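Local coordinates for protein proline dehydrogenase (PDB 3HAZ) that probably oxidises proline to glutamate in two steps, pairing an FAD-dependent proline dehydrogenase with an NAD-dependent aldehyde dehydrogenase in one chain, at residues V833-D846 and P863-F875. Sequence-based numbering, arbitrary orientation.
Sequences VGPVIDVEAKQRLD and PAPEGCFVAPHIF
Lys842 reaches across from the first turn of helix 839-855 to the loop before strand 873-876, where its NZ donates to Phe869 O at 3.3 Å, tilted 24° from the carbonyl plane. Its stem runs along the same loop: CD passes 3.7 Å from Gly867 O, and CG packs 3.8 Å from Val870 CG2. With CG anti to the backbone N (chi1 172°) the chain extends toward the loop, and a bend at its last torsion lets NZ also meet the syn lone pair of Asp846 OD2, a 2.8 Å salt bridge one helical turn on. Cut back to an alanine, the position would probably leave Phe869 O and the Asp846 carboxylate without their common donor and strip the CG packing from Val870 CG2.

Nearer the start of 833-846, Val836 N donates to Cys868 O at 2.9 Å; Cys868 centres an inverse gamma turn, its SG against the helix start, 3.5 Å from Val839 N. Pro835 CB lies over one face of the Phe869 ring in a CH-pi contact, 4.0 Å from its centroid, while Pro865 CG covers the opposite face. One water accepts from Val870 N and donates to Gly834 O. Farther out, Asp838 N-caps the helix through OD1 to Ala841 N; NAD-binding Trp659 lies near this cap. The Asp846 salt bridge probably steadies the ammonium group where it donates to Phe869 O, tying helix to loop beside outermost strand 857-861.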
loop_
_atom_site.group_PDB
_atom_site.type_symbol
_atom_site.label_atom_id
_atom_site.label_comp_id
_atom_site.label_asym_id
_atom_site.label_seq_id
_atom_site.Cartn_x
_atom_site.Cartn_y
_atom_site.Cartn_z
ATOM N N VAL A 833 46.911 -30.467 2.981
ATOM C CA VAL A 833 46.443 -31.637 2.260
ATOM C C VAL A 833 46.576 -32.880 3.120
ATOM O O VAL A 833 47.685 -33.296 3.454
ATOM C CB VAL A 833 47.239 -31.853 0.968
ATOM C CG1 VAL A 833 46.737 -33.100 0.246
ATOM C CG2 VAL A 833 47.146 -30.621 0.069
ATOM N N GLY A 834 45.441 -33.463 3.486
ATOM C CA GLY A 834 45.433 -34.669 4.290
ATOM C C GLY A 834 45.533 -35.911 3.425
ATOM O O GLY A 834 45.746 -35.813 2.212
ATOM N N PRO A 835 45.376 -37.093 4.040
ATOM C CA PRO A 835 45.531 -38.344 3.293
ATOM C C PRO A 835 44.317 -38.618 2.427
ATOM O O PRO A 835 43.245 -38.083 2.693
ATOM C CB PRO A 835 45.633 -39.401 4.394
ATOM C CG PRO A 835 44.928 -38.812 5.565
ATOM C CD PRO A 835 45.019 -37.313 5.453
ATOM N N VAL A 836 44.483 -39.439 1.399
ATOM C CA VAL A 836 43.328 -39.932 0.667
ATOM C C VAL A 836 42.639 -41.012 1.512
ATOM O O VAL A 836 43.211 -41.506 2.485
ATOM C CB VAL A 836 43.706 -40.441 -0.731
ATOM C CG1 VAL A 836 44.261 -39.294 -1.559
ATOM C CG2 VAL A 836 44.721 -41.566 -0.633
ATOM N N ILE A 837 41.411 -41.363 1.148
ATOM C CA ILE A 837 40.539 -42.132 2.036
ATOM C C ILE A 837 41.044 -43.542 2.402
ATOM O O ILE A 837 40.963 -43.940 3.561
ATOM C CB ILE A 837 39.087 -42.191 1.490
ATOM C CG1 ILE A 837 38.134 -42.784 2.538
ATOM C CG2 ILE A 837 39.038 -42.966 0.180
ATOM C CD1 ILE A 837 38.138 -42.040 3.868
ATOM N N ASP A 838 41.568 -44.285 1.431
ATOM C CA ASP A 838 42.057 -45.638 1.700
ATOM C C ASP A 838 43.148 -46.110 0.738
ATOM O O ASP A 838 43.463 -45.445 -0.254
ATOM C CB ASP A 838 40.901 -46.652 1.714
ATOM C CG ASP A 838 40.139 -46.695 0.399
ATOM O OD1 ASP A 838 40.681 -46.243 -0.632
ATOM O OD2 ASP A 838 38.990 -47.185 0.398
ATOM N N VAL A 839 43.710 -47.274 1.048
ATOM C CA VAL A 839 44.764 -47.878 0.240
ATOM C C VAL A 839 44.339 -48.053 -1.214
ATOM O O VAL A 839 45.136 -47.865 -2.130
ATOM C CB VAL A 839 45.200 -49.236 0.833
ATOM C CG1 VAL A 839 45.577 -50.217 -0.268
ATOM C CG2 VAL A 839 46.345 -49.037 1.811
ATOM N N GLU A 840 43.078 -48.410 -1.420
ATOM C CA GLU A 840 42.556 -48.622 -2.764
ATOM C C GLU A 840 42.568 -47.325 -3.566
ATOM O O GLU A 840 42.868 -47.324 -4.758
ATOM C CB GLU A 840 41.136 -49.194 -2.707
ATOM C CG GLU A 840 41.031 -50.571 -2.051
ATOM C CD GLU A 840 40.809 -50.509 -0.545
ATOM O OE1 GLU A 840 41.524 -49.751 0.146
ATOM O OE2 GLU A 840 39.914 -51.230 -0.049
ATOM N N ALA A 841 42.239 -46.220 -2.905
ATOM C CA ALA A 841 42.234 -44.927 -3.569
ATOM C C ALA A 841 43.647 -44.553 -4.000
ATOM O O ALA A 841 43.876 -44.159 -5.144
ATOM C CB ALA A 841 41.645 -43.852 -2.656
ATOM N N LYS A 842 44.596 -44.686 -3.081
ATOM C CA LYS A 842 45.975 -44.328 -3.378
ATOM C C LYS A 842 46.544 -45.142 -4.545
ATOM O O LYS A 842 47.228 -44.597 -5.412
ATOM C CB LYS A 842 46.852 -44.468 -2.133
ATOM C CG LYS A 842 48.333 -44.288 -2.411
ATOM C CD LYS A 842 49.159 -44.465 -1.149
ATOM C CE LYS A 842 50.647 -44.595 -1.476
ATOM N NZ LYS A 842 51.130 -43.496 -2.361
ATOM N N GLN A 843 46.251 -46.443 -4.568
ATOM C CA GLN A 843 46.746 -47.314 -5.633
ATOM C C GLN A 843 46.230 -46.894 -7.011
ATOM O O GLN A 843 46.977 -46.867 -7.985
ATOM C CB GLN A 843 46.376 -48.778 -5.358
ATOM N N ARG A 844 44.946 -46.576 -7.084
ATOM C CA ARG A 844 44.337 -46.128 -8.328
ATOM C C ARG A 844 44.959 -44.804 -8.771
ATOM O O ARG A 844 45.256 -44.599 -9.952
ATOM C CB ARG A 844 42.830 -45.967 -8.133
ATOM C CG ARG A 844 42.033 -45.894 -9.419
ATOM C CD ARG A 844 40.561 -46.212 -9.170
ATOM N NE ARG A 844 40.382 -47.452 -8.416
ATOM C CZ ARG A 844 39.813 -47.526 -7.214
ATOM N NH1 ARG A 844 39.695 -48.699 -6.604
ATOM N NH2 ARG A 844 39.354 -46.428 -6.624
ATOM N N LEU A 845 45.153 -43.902 -7.817
ATOM C CA LEU A 845 45.778 -42.619 -8.115
ATOM C C LEU A 845 47.224 -42.814 -8.581
ATOM O O LEU A 845 47.663 -42.221 -9.569
ATOM C CB LEU A 845 45.708 -41.698 -6.894
ATOM C CG LEU A 845 44.279 -41.269 -6.537
ATOM C CD1 LEU A 845 44.239 -40.436 -5.264
ATOM C CD2 LEU A 845 43.662 -40.510 -7.701
ATOM N N ASP A 846 47.961 -43.658 -7.870
ATOM C CA ASP A 846 49.357 -43.896 -8.209
ATOM C C ASP A 846 49.490 -44.507 -9.598
ATOM O O ASP A 846 50.451 -44.230 -10.317
ATOM C CB ASP A 846 50.023 -44.787 -7.158
ATOM C CG ASP A 846 50.365 -44.030 -5.887
ATOM O OD1 ASP A 846 50.209 -42.789 -5.876
ATOM O OD2 ASP A 846 50.790 -44.671 -4.904
ATOM N N PRO A 863 56.222 -33.974 -2.872
ATOM C CA PRO A 863 56.730 -34.964 -1.918
ATOM C C PRO A 863 55.638 -35.373 -0.940
ATOM O O PRO A 863 55.017 -34.515 -0.314
ATOM C CB PRO A 863 57.831 -34.199 -1.167
ATOM C CG PRO A 863 57.905 -32.813 -1.820
ATOM C CD PRO A 863 56.591 -32.606 -2.483
ATOM N N ALA A 864 55.406 -36.671 -0.810
ATOM C CA ALA A 864 54.352 -37.165 0.063
ATOM C C ALA A 864 54.950 -37.933 1.230
ATOM O O ALA A 864 55.953 -38.626 1.070
ATOM C CB ALA A 864 53.394 -38.051 -0.718
ATOM N N PRO A 865 54.333 -37.809 2.412
ATOM C CA PRO A 865 54.762 -38.552 3.599
ATOM C C PRO A 865 54.402 -40.016 3.436
ATOM O O PRO A 865 53.472 -40.330 2.687
ATOM C CB PRO A 865 53.906 -37.953 4.725
ATOM C CG PRO A 865 53.170 -36.781 4.120
ATOM C CD PRO A 865 53.105 -37.039 2.657
ATOM N N GLU A 866 55.119 -40.899 4.123
ATOM C CA GLU A 866 54.756 -42.311 4.132
ATOM C C GLU A 866 53.298 -42.457 4.558
ATOM O O GLU A 866 52.815 -41.707 5.404
ATOM C CB GLU A 866 55.672 -43.101 5.074
ATOM N N GLY A 867 52.597 -43.415 3.962
ATOM C CA GLY A 867 51.217 -43.686 4.330
ATOM C C GLY A 867 50.248 -43.423 3.195
ATOM O O GLY A 867 50.661 -43.278 2.040
ATOM N N CYS A 868 48.960 -43.351 3.526
ATOM C CA CYS A 868 47.916 -43.138 2.527
ATOM C C CYS A 868 47.890 -41.699 2.024
ATOM O O CYS A 868 46.853 -41.037 2.076
ATOM C CB CYS A 868 46.534 -43.512 3.085
ATOM S SG CYS A 868 45.981 -45.190 2.695
ATOM N N PHE A 869 49.031 -41.218 1.543
ATOM C CA PHE A 869 49.119 -39.863 1.022
ATOM C C PHE A 869 49.419 -39.855 -0.469
ATOM O O PHE A 869 50.206 -40.667 -0.963
ATOM C CB PHE A 869 50.197 -39.074 1.764
ATOM C CG PHE A 869 49.862 -38.787 3.194
ATOM C CD1 PHE A 869 50.229 -39.672 4.197
ATOM C CD2 PHE A 869 49.182 -37.635 3.540
ATOM C CE1 PHE A 869 49.920 -39.411 5.518
ATOM C CE2 PHE A 869 48.870 -37.364 4.857
ATOM C CZ PHE A 869 49.238 -38.252 5.849
ATOM N N VAL A 870 48.778 -38.931 -1.177
ATOM C CA VAL A 870 49.145 -38.612 -2.552
ATOM C C VAL A 870 49.309 -37.097 -2.689
ATOM O O VAL A 870 48.388 -36.343 -2.395
ATOM C CB VAL A 870 48.091 -39.111 -3.551
ATOM C CG1 VAL A 870 48.492 -38.736 -4.966
ATOM C CG2 VAL A 870 47.922 -40.619 -3.428
ATOM N N ALA A 871 50.486 -36.657 -3.118
ATOM C CA ALA A 871 50.778 -35.233 -3.241
ATOM C C ALA A 871 50.176 -34.637 -4.514
ATOM O O ALA A 871 49.855 -35.361 -5.454
ATOM C CB ALA A 871 52.297 -34.993 -3.200
ATOM N N PRO A 872 50.021 -33.307 -4.545
ATOM C CA PRO A 872 49.582 -32.638 -5.772
ATOM C C PRO A 872 50.485 -32.980 -6.959
ATOM O O PRO A 872 51.711 -33.042 -6.842
ATOM C CB PRO A 872 49.693 -31.150 -5.417
ATOM C CG PRO A 872 49.490 -31.118 -3.933
ATOM C CD PRO A 872 50.179 -32.359 -3.427
ATOM N N HIS A 873 49.862 -33.232 -8.099
ATOM C CA HIS A 873 50.591 -33.494 -9.324
ATOM C C HIS A 873 50.017 -32.608 -10.412
ATOM O O HIS A 873 48.812 -32.368 -10.453
ATOM C CB HIS A 873 50.461 -34.966 -9.730
ATOM C CG HIS A 873 51.392 -35.887 -9.002
ATOM N ND1 HIS A 873 51.202 -36.255 -7.688
ATOM C CD2 HIS A 873 52.510 -36.532 -9.414
ATOM C CE1 HIS A 873 52.167 -37.076 -7.317
ATOM N NE2 HIS A 873 52.976 -37.259 -8.345
ATOM N N ILE A 874 50.879 -32.118 -11.292
ATOM C CA ILE A 874 50.419 -31.359 -12.436
ATOM C C ILE A 874 51.008 -31.953 -13.702
ATOM O O ILE A 874 52.229 -32.028 -13.856
ATOM C CB ILE A 874 50.827 -29.877 -12.344
ATOM C CG1 ILE A 874 50.301 -29.263 -11.042
ATOM C CG2 ILE A 874 50.307 -29.123 -13.559
ATOM C CD1 ILE A 874 50.969 -27.948 -10.669
ATOM N N PHE A 875 50.131 -32.385 -14.600
ATOM C CA PHE A 875 50.552 -32.866 -15.906
ATOM C C PHE A 875 49.987 -31.944 -16.966
ATOM O O PHE A 875 48.883 -31.410 -16.817
ATOM C CB PHE A 875 50.052 -34.292 -16.163
ATOM C CG PHE A 875 50.648 -35.315 -15.251
ATOM C CD1 PHE A 875 49.942 -35.771 -14.148
ATOM C CD2 PHE A 875 51.914 -35.823 -15.492
ATOM C CE1 PHE A 875 50.496 -36.711 -13.303
ATOM C CE2 PHE A 875 52.467 -36.763 -14.653
ATOM C CZ PHE A 875 51.757 -37.211 -13.559
HETATM O O HOH W 1 46.970 -37.141 0.132
#